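Local coordinates for minor capsid protein (Cafeteriavirus-dependent mavirus, PDB 6G42) that probably forms the pentameric penton capsomers that close the fivefold vertices of the virophage capsid, using a single jelly-roll domain, at residues Y49-E54 / L299-E304; M5-W10 / I42-K47; E207-P212 / R272-F277. All blocks are in the same frame, centred on the assembly; numbering follows the deposited sequence.

Contact 1. Residues Y49-E54 / L299-E304; sequences YLLIVE and LKLLFE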
loop_
_atom_site.group_PDB
_atom_site.type_symbol
_atom_site.label_atom_id
_atom_site.label_comp_id
_atom_site.label_asym_id
_atom_site.label_seq_id
_atom_site.Cartn_x
_atom_site.Cartn_y
_atom_site.Cartn_z
ATOM N N TYR C 49 -12.685 -18.773 28.279
ATOM C CA TYR C 49 -11.726 -17.930 27.557
ATOM C C TYR C 49 -11.439 -18.376 26.128
ATOM O O TYR C 49 -11.484 -19.562 25.805
ATOM C CB TYR C 49 -10.401 -17.890 28.306
ATOM C CG TYR C 49 -10.479 -17.229 29.654
ATOM C CD1 TYR C 49 -10.899 -17.942 30.774
ATOM C CD2 TYR C 49 -10.126 -15.892 29.819
ATOM C CE1 TYR C 49 -10.967 -17.340 32.023
ATOM C CE2 TYR C 49 -10.188 -15.280 31.065
ATOM C CZ TYR C 49 -10.607 -16.009 32.164
ATOM O OH TYR C 49 -10.668 -15.416 33.400
ATOM N N LEU C 50 -11.139 -17.387 25.290
ATOM C CA LEU C 50 -10.563 -17.597 23.970
ATOM C C LEU C 50 -9.099 -17.191 24.031
ATOM O O LEU C 50 -8.743 -16.305 24.795
ATOM C CB LEU C 50 -11.285 -16.739 22.935
ATOM C CG LEU C 50 -12.788 -16.961 22.771
ATOM C CD1 LEU C 50 -13.358 -15.903 21.841
ATOM C CD2 LEU C 50 -13.086 -18.356 22.239
ATOM N N LEU C 51 -8.267 -17.846 23.229
ATOM C CA LEU C 51 -6.853 -17.502 23.076
ATOM C C LEU C 51 -6.584 -16.985 21.661
ATOM O O LEU C 51 -6.958 -17.632 20.674
ATOM C CB LEU C 51 -5.973 -18.725 23.325
ATOM C CG LEU C 51 -4.491 -18.624 22.941
ATOM C CD1 LEU C 51 -3.763 -17.611 23.811
ATOM C CD2 LEU C 51 -3.843 -19.985 23.069
ATOM N N ILE C 52 -5.899 -15.845 21.581
ATOM C CA ILE C 52 -5.404 -15.302 20.309
ATOM C C ILE C 52 -3.977 -14.782 20.476
ATOM O O ILE C 52 -3.653 -14.133 21.479
ATOM C CB ILE C 52 -6.339 -14.207 19.734
ATOM C CG1 ILE C 52 -5.832 -13.705 18.382
ATOM C CG2 ILE C 52 -6.501 -13.027 20.686
ATOM C CD1 ILE C 52 -6.917 -13.041 17.559
ATOM N N VAL C 53 -3.127 -15.100 19.497
ATOM C CA VAL C 53 -1.760 -14.599 19.443
ATOM C C VAL C 53 -1.827 -13.203 18.830
ATOM O O VAL C 53 -2.003 -13.063 17.619
ATOM C CB VAL C 53 -0.848 -15.534 18.615
ATOM C CG1 VAL C 53 0.581 -14.992 18.521
ATOM C CG2 VAL C 53 -0.842 -16.932 19.226
ATOM N N GLU C 54 -1.704 -12.182 19.679
ATOM C CA GLU C 54 -1.739 -10.777 19.253
ATOM C C GLU C 54 -0.527 -10.405 18.376
ATOM O O GLU C 54 -0.682 -9.805 17.312
ATOM C CB GLU C 54 -1.796 -9.869 20.490
ATOM C CG GLU C 54 -1.822 -8.355 20.237
ATOM C CD GLU C 54 -3.130 -7.841 19.655
ATOM O OE1 GLU C 54 -4.125 -8.611 19.595
ATOM O OE2 GLU C 54 -3.164 -6.645 19.264
ATOM N N LEU C 299 6.842 -12.177 21.897
ATOM C CA LEU C 299 5.605 -12.949 21.845
ATOM C C LEU C 299 4.568 -12.345 22.783
ATOM O O LEU C 299 4.866 -12.054 23.936
ATOM C CB LEU C 299 5.922 -14.389 22.251
ATOM C CG LEU C 299 4.862 -15.479 22.101
ATOM C CD1 LEU C 299 5.525 -16.785 21.687
ATOM C CD2 LEU C 299 4.081 -15.679 23.392
ATOM N N LYS C 300 3.355 -12.150 22.284
ATOM C CA LYS C 300 2.280 -11.553 23.075
ATOM C C LYS C 300 0.991 -12.338 22.849
ATOM O O LYS C 300 0.546 -12.497 21.711
ATOM C CB LYS C 300 2.097 -10.080 22.702
ATOM C CG LYS C 300 1.329 -9.259 23.733
ATOM C CD LYS C 300 1.563 -7.759 23.546
ATOM C CE LYS C 300 1.237 -6.945 24.791
ATOM N NZ LYS C 300 -0.048 -6.210 24.659
ATOM N N LEU C 301 0.419 -12.841 23.941
ATOM C CA LEU C 301 -0.800 -13.639 23.908
ATOM C C LEU C 301 -1.941 -12.868 24.561
ATOM O O LEU C 301 -1.715 -12.025 25.431
ATOM C CB LEU C 301 -0.581 -14.955 24.654
ATOM C CG LEU C 301 0.595 -15.828 24.220
ATOM C CD1 LEU C 301 0.759 -16.977 25.192
ATOM C CD2 LEU C 301 0.404 -16.368 22.812
ATOM N N LEU C 302 -3.165 -13.161 24.134
ATOM C CA LEU C 302 -4.360 -12.582 24.743
ATOM C C LEU C 302 -5.336 -13.681 25.135
ATOM O O LEU C 302 -5.763 -14.466 24.285
ATOM C CB LEU C 302 -5.045 -11.610 23.780
ATOM C CG LEU C 302 -6.423 -11.080 24.200
ATOM C CD1 LEU C 302 -6.342 -10.321 25.520
ATOM C CD2 LEU C 302 -7.020 -10.205 23.109
ATOM N N PHE C 303 -5.676 -13.727 26.422
ATOM C CA PHE C 303 -6.778 -14.547 26.908
ATOM C C PHE C 303 -7.981 -13.622 27.081
ATOM O O PHE C 303 -7.988 -12.750 27.956
ATOM C CB PHE C 303 -6.394 -15.261 28.204
ATOM C CG PHE C 303 -5.244 -16.222 28.038
ATOM C CD1 PHE C 303 -5.465 -17.525 27.597
ATOM C CD2 PHE C 303 -3.935 -15.819 28.300
ATOM C CE1 PHE C 303 -4.406 -18.408 27.432
ATOM C CE2 PHE C 303 -2.872 -16.696 28.136
ATOM C CZ PHE C 303 -3.107 -17.992 27.702
ATOM N N GLU C 304 -8.967 -13.798 26.206
ATOM C CA GLU C 304 -10.162 -12.955 26.139
ATOM C C GLU C 304 -11.379 -13.751 26.627
ATOM O O GLU C 304 -11.726 -14.790 26.046
ATOM C CB GLU C 304 -10.366 -12.486 24.693
ATOM C CG GLU C 304 -11.505 -11.499 24.481
ATOM C CD GLU C 304 -11.728 -11.160 23.013
ATOM O OE1 GLU C 304 -10.733 -10.940 22.285
ATOM O OE2 GLU C 304 -12.904 -11.116 22.580
#

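Contact 2. Residues M5-W10 / I42-K47; sequences MKQYIW and ILDPDK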
loop_
_atom_site.group_PDB
_atom_site.type_symbol
_atom_site.label_atom_id
_atom_site.label_comp_id
_atom_site.label_asym_id
_atom_site.label_seq_id
_atom_site.Cartn_x
_atom_site.Cartn_y
_atom_site.Cartn_z
ATOM N N MET C 5 -18.729 -7.666 33.089
ATOM C CA MET C 5 -17.237 -7.553 33.138
ATOM C C MET C 5 -16.559 -8.569 32.199
ATOM O O MET C 5 -16.272 -9.704 32.591
ATOM C CB MET C 5 -16.728 -7.703 34.587
ATOM C CG MET C 5 -15.227 -7.484 34.785
ATOM S SD MET C 5 -14.680 -5.765 34.657
ATOM C CE MET C 5 -14.643 -5.279 36.385
ATOM N N LYS C 6 -16.331 -8.139 30.958
ATOM C CA LYS C 6 -15.475 -8.846 30.000
ATOM C C LYS C 6 -14.008 -8.610 30.372
ATOM O O LYS C 6 -13.632 -7.489 30.718
ATOM C CB LYS C 6 -15.736 -8.327 28.589
ATOM C CG LYS C 6 -15.101 -9.138 27.469
ATOM C CD LYS C 6 -15.361 -8.477 26.119
ATOM C CE LYS C 6 -15.660 -9.478 25.010
ATOM N NZ LYS C 6 -14.477 -10.307 24.668
ATOM N N GLN C 7 -13.188 -9.654 30.273
ATOM C CA GLN C 7 -11.817 -9.633 30.801
ATOM C C GLN C 7 -10.767 -9.816 29.702
ATOM O O GLN C 7 -10.891 -10.707 28.859
ATOM C CB GLN C 7 -11.655 -10.730 31.860
ATOM C CG GLN C 7 -10.531 -10.485 32.861
ATOM C CD GLN C 7 -10.414 -11.585 33.908
ATOM O OE1 GLN C 7 -10.801 -12.727 33.671
ATOM N NE2 GLN C 7 -9.861 -11.244 35.072
ATOM N N TYR C 8 -9.738 -8.966 29.739
ATOM C CA TYR C 8 -8.564 -9.056 28.859
ATOM C C TYR C 8 -7.338 -9.368 29.715
ATOM O O TYR C 8 -6.925 -8.544 30.532
ATOM C CB TYR C 8 -8.337 -7.739 28.099
ATOM C CG TYR C 8 -9.370 -7.461 27.028
ATOM C CD1 TYR C 8 -10.623 -6.946 27.357
ATOM C CD2 TYR C 8 -9.100 -7.720 25.688
ATOM C CE1 TYR C 8 -11.577 -6.703 26.383
ATOM C CE2 TYR C 8 -10.045 -7.474 24.703
ATOM C CZ TYR C 8 -11.280 -6.967 25.055
ATOM O OH TYR C 8 -12.215 -6.726 24.078
ATOM N N ILE C 9 -6.774 -10.559 29.531
ATOM C CA ILE C 9 -5.563 -10.979 30.237
ATOM C C ILE C 9 -4.469 -11.112 29.179
ATOM O O ILE C 9 -4.625 -11.859 28.213
ATOM C CB ILE C 9 -5.778 -12.297 31.035
ATOM C CG1 ILE C 9 -6.889 -12.120 32.078
ATOM C CG2 ILE C 9 -4.501 -12.730 31.746
ATOM C CD1 ILE C 9 -7.363 -13.413 32.714
ATOM N N TRP C 10 -3.379 -10.374 29.381
ATOM C CA TRP C 10 -2.268 -10.287 28.433
ATOM C C TRP C 10 -1.046 -10.969 29.012
ATOM O O TRP C 10 -0.714 -10.747 30.175
ATOM C CB TRP C 10 -1.896 -8.827 28.168
ATOM C CG TRP C 10 -2.976 -8.012 27.534
ATOM C CD1 TRP C 10 -3.851 -7.180 28.169
ATOM C CD2 TRP C 10 -3.291 -7.940 26.145
ATOM N NE1 TRP C 10 -4.694 -6.596 27.263
ATOM C CE2 TRP C 10 -4.371 -7.042 26.010
ATOM C CE3 TRP C 10 -2.770 -8.554 24.997
ATOM C CZ2 TRP C 10 -4.945 -6.732 24.768
ATOM C CZ3 TRP C 10 -3.335 -8.246 23.756
ATOM C CH2 TRP C 10 -4.417 -7.343 23.657
ATOM N N ILE C 42 -3.293 -18.669 35.973
ATOM C CA ILE C 42 -3.359 -17.554 35.026
ATOM C C ILE C 42 -4.795 -17.040 34.844
ATOM O O ILE C 42 -5.023 -15.827 34.847
ATOM C CB ILE C 42 -2.755 -17.966 33.661
ATOM C CG1 ILE C 42 -1.280 -18.358 33.833
ATOM C CG2 ILE C 42 -2.863 -16.836 32.642
ATOM C CD1 ILE C 42 -0.754 -19.280 32.757
ATOM N N LEU C 43 -5.740 -17.969 34.698
ATOM C CA LEU C 43 -7.153 -17.664 34.411
ATOM C C LEU C 43 -8.077 -17.872 35.624
ATOM O O LEU C 43 -7.748 -18.621 36.552
ATOM C CB LEU C 43 -7.634 -18.544 33.254
ATOM C CG LEU C 43 -6.800 -18.510 31.969
ATOM C CD1 LEU C 43 -7.228 -19.618 31.019
ATOM C CD2 LEU C 43 -6.908 -17.153 31.294
ATOM N N ASP C 44 -9.230 -17.202 35.606
ATOM C CA ASP C 44 -10.284 -17.426 36.608
ATOM C C ASP C 44 -10.982 -18.761 36.329
ATOM O O ASP C 44 -11.176 -19.116 35.160
ATOM C CB ASP C 44 -11.350 -16.318 36.576
ATOM C CG ASP C 44 -10.808 -14.948 36.956
ATOM O OD1 ASP C 44 -9.577 -14.736 36.907
ATOM O OD2 ASP C 44 -11.632 -14.070 37.299
ATOM N N PRO C 45 -11.360 -19.505 37.389
ATOM C CA PRO C 45 -12.124 -20.741 37.173
ATOM C C PRO C 45 -13.594 -20.523 36.778
ATOM O O PRO C 45 -14.182 -21.394 36.143
ATOM C CB PRO C 45 -12.015 -21.463 38.518
ATOM C CG PRO C 45 -11.797 -20.381 39.515
ATOM C CD PRO C 45 -11.031 -19.300 38.813
ATOM N N ASP C 46 -14.170 -19.375 37.135
ATOM C CA ASP C 46 -15.591 -19.091 36.864
ATOM C C ASP C 46 -15.928 -18.664 35.427
ATOM O O ASP C 46 -17.110 -18.631 35.071
ATOM C CB ASP C 46 -16.114 -18.023 37.837
ATOM C CG ASP C 46 -16.117 -18.491 39.294
ATOM O OD1 ASP C 46 -16.094 -19.715 39.558
ATOM O OD2 ASP C 46 -16.154 -17.620 40.188
ATOM N N LYS C 47 -14.915 -18.344 34.615
ATOM C CA LYS C 47 -15.118 -17.837 33.241
ATOM C C LYS C 47 -14.618 -18.803 32.163
ATOM O O LYS C 47 -13.844 -19.719 32.442
ATOM C CB LYS C 47 -14.413 -16.490 33.066
ATOM C CG LYS C 47 -14.902 -15.389 33.996
ATOM C CD LYS C 47 -13.950 -14.202 33.980
ATOM C CE LYS C 47 -14.328 -13.120 34.980
ATOM N NZ LYS C 47 -15.018 -11.970 34.333
#

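Contact 3. Residues E207-P212 / R272-F277; sequences ESNDLP and RFNLSF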
loop_
_atom_site.group_PDB
_atom_site.type_symbol
_atom_site.label_atom_id
_atom_site.label_comp_id
_atom_site.label_asym_id
_atom_site.label_seq_id
_atom_site.Cartn_x
_atom_site.Cartn_y
_atom_site.Cartn_z
ATOM N N GLU C 207 3.007 -23.858 18.286
ATOM C CA GLU C 207 2.299 -25.025 18.856
ATOM C C GLU C 207 2.654 -25.285 20.328
ATOM O O GLU C 207 3.639 -24.750 20.850
ATOM C CB GLU C 207 2.515 -26.288 17.997
ATOM C CG GLU C 207 3.952 -26.615 17.612
ATOM C CD GLU C 207 4.059 -27.771 16.620
ATOM O OE1 GLU C 207 3.160 -27.950 15.767
ATOM O OE2 GLU C 207 5.062 -28.507 16.676
ATOM N N SER C 208 1.819 -26.100 20.975
ATOM C CA SER C 208 1.944 -26.428 22.397
ATOM C C SER C 208 1.529 -27.870 22.665
ATOM O O SER C 208 0.449 -28.286 22.250
ATOM C CB SER C 208 1.060 -25.502 23.230
ATOM O OG SER C 208 1.144 -25.824 24.610
ATOM N N ASN C 209 2.376 -28.615 23.371
ATOM C CA ASN C 209 2.053 -30.004 23.764
ATOM C C ASN C 209 1.179 -30.130 25.029
ATOM O O ASN C 209 0.531 -31.160 25.215
ATOM C CB ASN C 209 3.317 -30.887 23.876
ATOM C CG ASN C 209 4.391 -30.299 24.784
ATOM O OD1 ASN C 209 4.118 -29.456 25.638
ATOM N ND2 ASN C 209 5.630 -30.743 24.590
ATOM N N ASP C 210 1.155 -29.099 25.878
ATOM C CA ASP C 210 0.446 -29.165 27.180
ATOM C C ASP C 210 -0.514 -28.002 27.553
ATOM O O ASP C 210 -1.001 -27.946 28.690
ATOM C CB ASP C 210 1.474 -29.371 28.302
ATOM C CG ASP C 210 2.450 -28.209 28.437
ATOM O OD1 ASP C 210 2.522 -27.358 27.519
ATOM O OD2 ASP C 210 3.156 -28.157 29.470
ATOM N N LEU C 211 -0.793 -27.091 26.618
ATOM C CA LEU C 211 -1.789 -26.035 26.845
ATOM C C LEU C 211 -3.176 -26.611 26.578
ATOM O O LEU C 211 -3.416 -27.106 25.478
ATOM C CB LEU C 211 -1.551 -24.840 25.918
ATOM C CG LEU C 211 -2.506 -23.639 26.036
ATOM C CD1 LEU C 211 -2.354 -22.910 27.360
ATOM C CD2 LEU C 211 -2.264 -22.671 24.892
ATOM N N PRO C 212 -4.091 -26.556 27.571
ATOM C CA PRO C 212 -5.443 -27.070 27.329
ATOM C C PRO C 212 -6.233 -26.162 26.376
ATOM O O PRO C 212 -6.981 -25.271 26.797
ATOM C CB PRO C 212 -6.058 -27.141 28.730
ATOM C CG PRO C 212 -5.310 -26.130 29.524
ATOM C CD PRO C 212 -3.921 -26.094 28.963
ATOM N N ARG C 272 1.153 -23.672 34.051
ATOM C CA ARG C 272 2.272 -23.562 33.138
ATOM C C ARG C 272 1.967 -24.270 31.822
ATOM O O ARG C 272 1.103 -25.150 31.760
ATOM C CB ARG C 272 3.528 -24.166 33.780
ATOM C CG ARG C 272 3.442 -25.652 34.090
ATOM C CD ARG C 272 4.552 -26.108 35.024
ATOM N NE ARG C 272 5.840 -26.262 34.349
ATOM C CZ ARG C 272 6.958 -26.704 34.930
ATOM N NH1 ARG C 272 6.974 -27.042 36.221
ATOM N NH2 ARG C 272 8.076 -26.808 34.215
ATOM N N PHE C 273 2.682 -23.868 30.776
ATOM C CA PHE C 273 2.602 -24.528 29.471
ATOM C C PHE C 273 3.817 -24.202 28.615
ATOM O O PHE C 273 4.582 -23.291 28.922
ATOM C CB PHE C 273 1.306 -24.157 28.730
ATOM C CG PHE C 273 1.127 -22.678 28.500
ATOM C CD1 PHE C 273 0.552 -21.874 29.479
ATOM C CD2 PHE C 273 1.508 -22.093 27.297
ATOM C CE1 PHE C 273 0.374 -20.515 29.272
ATOM C CE2 PHE C 273 1.334 -20.735 27.084
ATOM C CZ PHE C 273 0.767 -19.944 28.075
ATOM N N ASN C 274 3.969 -24.972 27.545
ATOM C CA ASN C 274 5.067 -24.830 26.598
ATOM C C ASN C 274 4.566 -24.184 25.305
ATOM O O ASN C 274 3.446 -24.449 24.864
ATOM C CB ASN C 274 5.659 -26.201 26.285
ATOM C CG ASN C 274 6.926 -26.112 25.462
ATOM O OD1 ASN C 274 6.907 -26.324 24.245
ATOM N ND2 ASN C 274 8.034 -25.777 26.116
ATOM N N LEU C 275 5.402 -23.330 24.718
ATOM C CA LEU C 275 5.196 -22.813 23.364
ATOM C C LEU C 275 6.467 -23.076 22.574
ATOM O O LEU C 275 7.570 -22.879 23.093
ATOM C CB LEU C 275 4.920 -21.308 23.370
ATOM C CG LEU C 275 3.668 -20.825 24.097
ATOM C CD1 LEU C 275 3.668 -19.312 24.209
ATOM C CD2 LEU C 275 2.418 -21.294 23.382
ATOM N N SER C 276 6.308 -23.517 21.325
ATOM C CA SER C 276 7.436 -23.655 20.404
ATOM C C SER C 276 7.051 -23.258 18.989
ATOM O O SER C 276 5.895 -23.387 18.596
ATOM C CB SER C 276 8.000 -25.082 20.427
ATOM O OG SER C 276 6.968 -26.040 20.442
ATOM N N PHE C 277 8.048 -22.783 18.240
ATOM C CA PHE C 277 7.891 -22.343 16.853
ATOM C C PHE C 277 8.341 -23.436 15.874
ATOM O O PHE C 277 9.423 -24.010 16.014
ATOM C CB PHE C 277 8.682 -21.049 16.611
ATOM C CG PHE C 277 8.035 -19.820 17.200
ATOM C CD1 PHE C 277 8.104 -19.563 18.571
ATOM C CD2 PHE C 277 7.352 -18.921 16.388
ATOM C CE1 PHE C 277 7.504 -18.435 19.113
ATOM C CE2 PHE C 277 6.755 -17.789 16.926
ATOM C CZ PHE C 277 6.830 -17.542 18.286
#

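Contact 1. Residues Y49-E54 / L299-E304
L50 N donates to E304 O across 2.8 Å in a nearly straight bond (177° at the hydrogen). The return bond runs from E304 N to L50 O, and the two close a ring around an antiparallel hydrogen-bonded pair. I52 and L302 repeat the pattern, with L302 N 2.9 Å from I52 O; beyond them, E54 N to K300 O is weak and strongly bent. L51 pairs with F303, and V53 with L301, at the non-hydrogen-bonded positions between.

On the face carrying L51, V53, L301 and F303, the side chains of L51 and F303 run side by side. L51 has CG anti to the backbone N (chi1 168°), and its CD1 lies over one face of the F303 ring, 4.1 Å from the centroid and shifted toward the rim, a CH-pi contact. V53 CG2 meets L301 CD2 at 3.8 Å, and L301 also packs on F273 and L275 of the facing sheet. On the other face, I52 CG2 packs on L302 CB at 3.7 Å, while the carboxylate of E304 is held by Y262 and K6. K300 forms a salt bridge with E216 of a second subunit. Two central antiparallel strands with one apolar face turned to an opposing sheet are characteristic of the jelly-roll sandwich.

Contact 2. Residues M5-W10 / I42-K47
Q7 lays the end of its side chain across the aliphatic part of K47, the two chains crossing at about a right angle, with Q7 OE1 3.5 Å from K47 CD. Q7 has CG anti to the backbone N (chi1 -157°), and the extended chain beyond CG carries the amide to D44 and K47. The amide oxygen is a hydrogen-bond partner of Y49 OH, just past that segment, and Y49 OH is also bonded to the backbone N of D44. One phenol hydroxyl thus joins the Q7 side chain to the turn. The carboxylate of D44 stands near the same amide, its plane turned 79° from it, but Q7 NE2 stays 4.0 Å from D44 OD1, too far for a hydrogen bond.

K47 reaches on past Q7 and bends at its last torsion. Its NZ comes within 3.1 Å of M5 O, but the angle is poor and no hydrogen bond is formed. No hydrogen bond directly joins the two segments.

Two residues beyond Q7, I9 supplies the apolar part of the contact. Its CD1 meets L43 CD2 at 4.0 Å, the side chains crossing obliquely, and lies equally far from I42 O. L43 also packs on Y49, F303 and F270, which carries this apolar patch inward, away from the partly exposed Q7 and K47.

Residues 8-10 begin strand 8-15, one of the two outermost strands of the four-stranded sheet within this chain, beside strand 296-305. The loop 42-47, between strands 33-37 and 49-62, lies against the Q7 and I9 side of the start of strand 8-15, while N264 and Y262 of a second subunit bond to K6, Y8 and W10.

Contact 3. Residues E207-P212 / R272-F277
The F273 ring carries L211 CD1 over one face, 3.8 Å from the centroid and 16° off the normal, a CH-pi contact displaced toward the rim; L275 CD2 lies in plane at the ring's edge. F273 CG sits between its backbone N and carbonyl carbon (chi1 58°), and the side chain runs beside that of L211, pointing the same way. This is the end of an antiparallel pairing in one sheet of the jelly roll: strand 201-207 leaves strand 272-281 here and passes into a turn with an ST motif.

E207 and S276 form the last antiparallel hydrogen-bonded pair, with E207 N 2.9 Å from S276 O. Side chains then replace backbone bonds between the separating chains. S208 OG donates to N274 O at 2.7 Å, in the carbonyl plane, and accepts from L211 N, three residues on, so that one hydroxyl both shapes the turn and ties it to the strand. N274 ND2 is hydrogen-bonded to D35 and S33 of strand 33-37, while F273 and L275 also touch I36. At D210, OD1 uses its syn lone pair to accept a hydrogen bond from N274 N at 2.8 Å.

From the N terminus, residues 5-10 are met first by the loop 42-47, so contact 2 closes a short loop of 31 residues before the chain enters strand 49-62. Contact 1 then opens and closes only at residues 299-304, near the C terminus, spanning most of the protein; contact 3, with 59 residues between its segments, is nested inside that span. Contacts 1 and 2 share the four-stranded sheet, where strands 8-15 and 296-305 are neighbours, and both touch a second subunit. Contact 3 joins strand 272-281 of the facing sheet to the turn after strand 201-207 and meets contact 1 through leucines, L211 against L51 and L275 against L299. I42 and F273 join contacts 2 and 3.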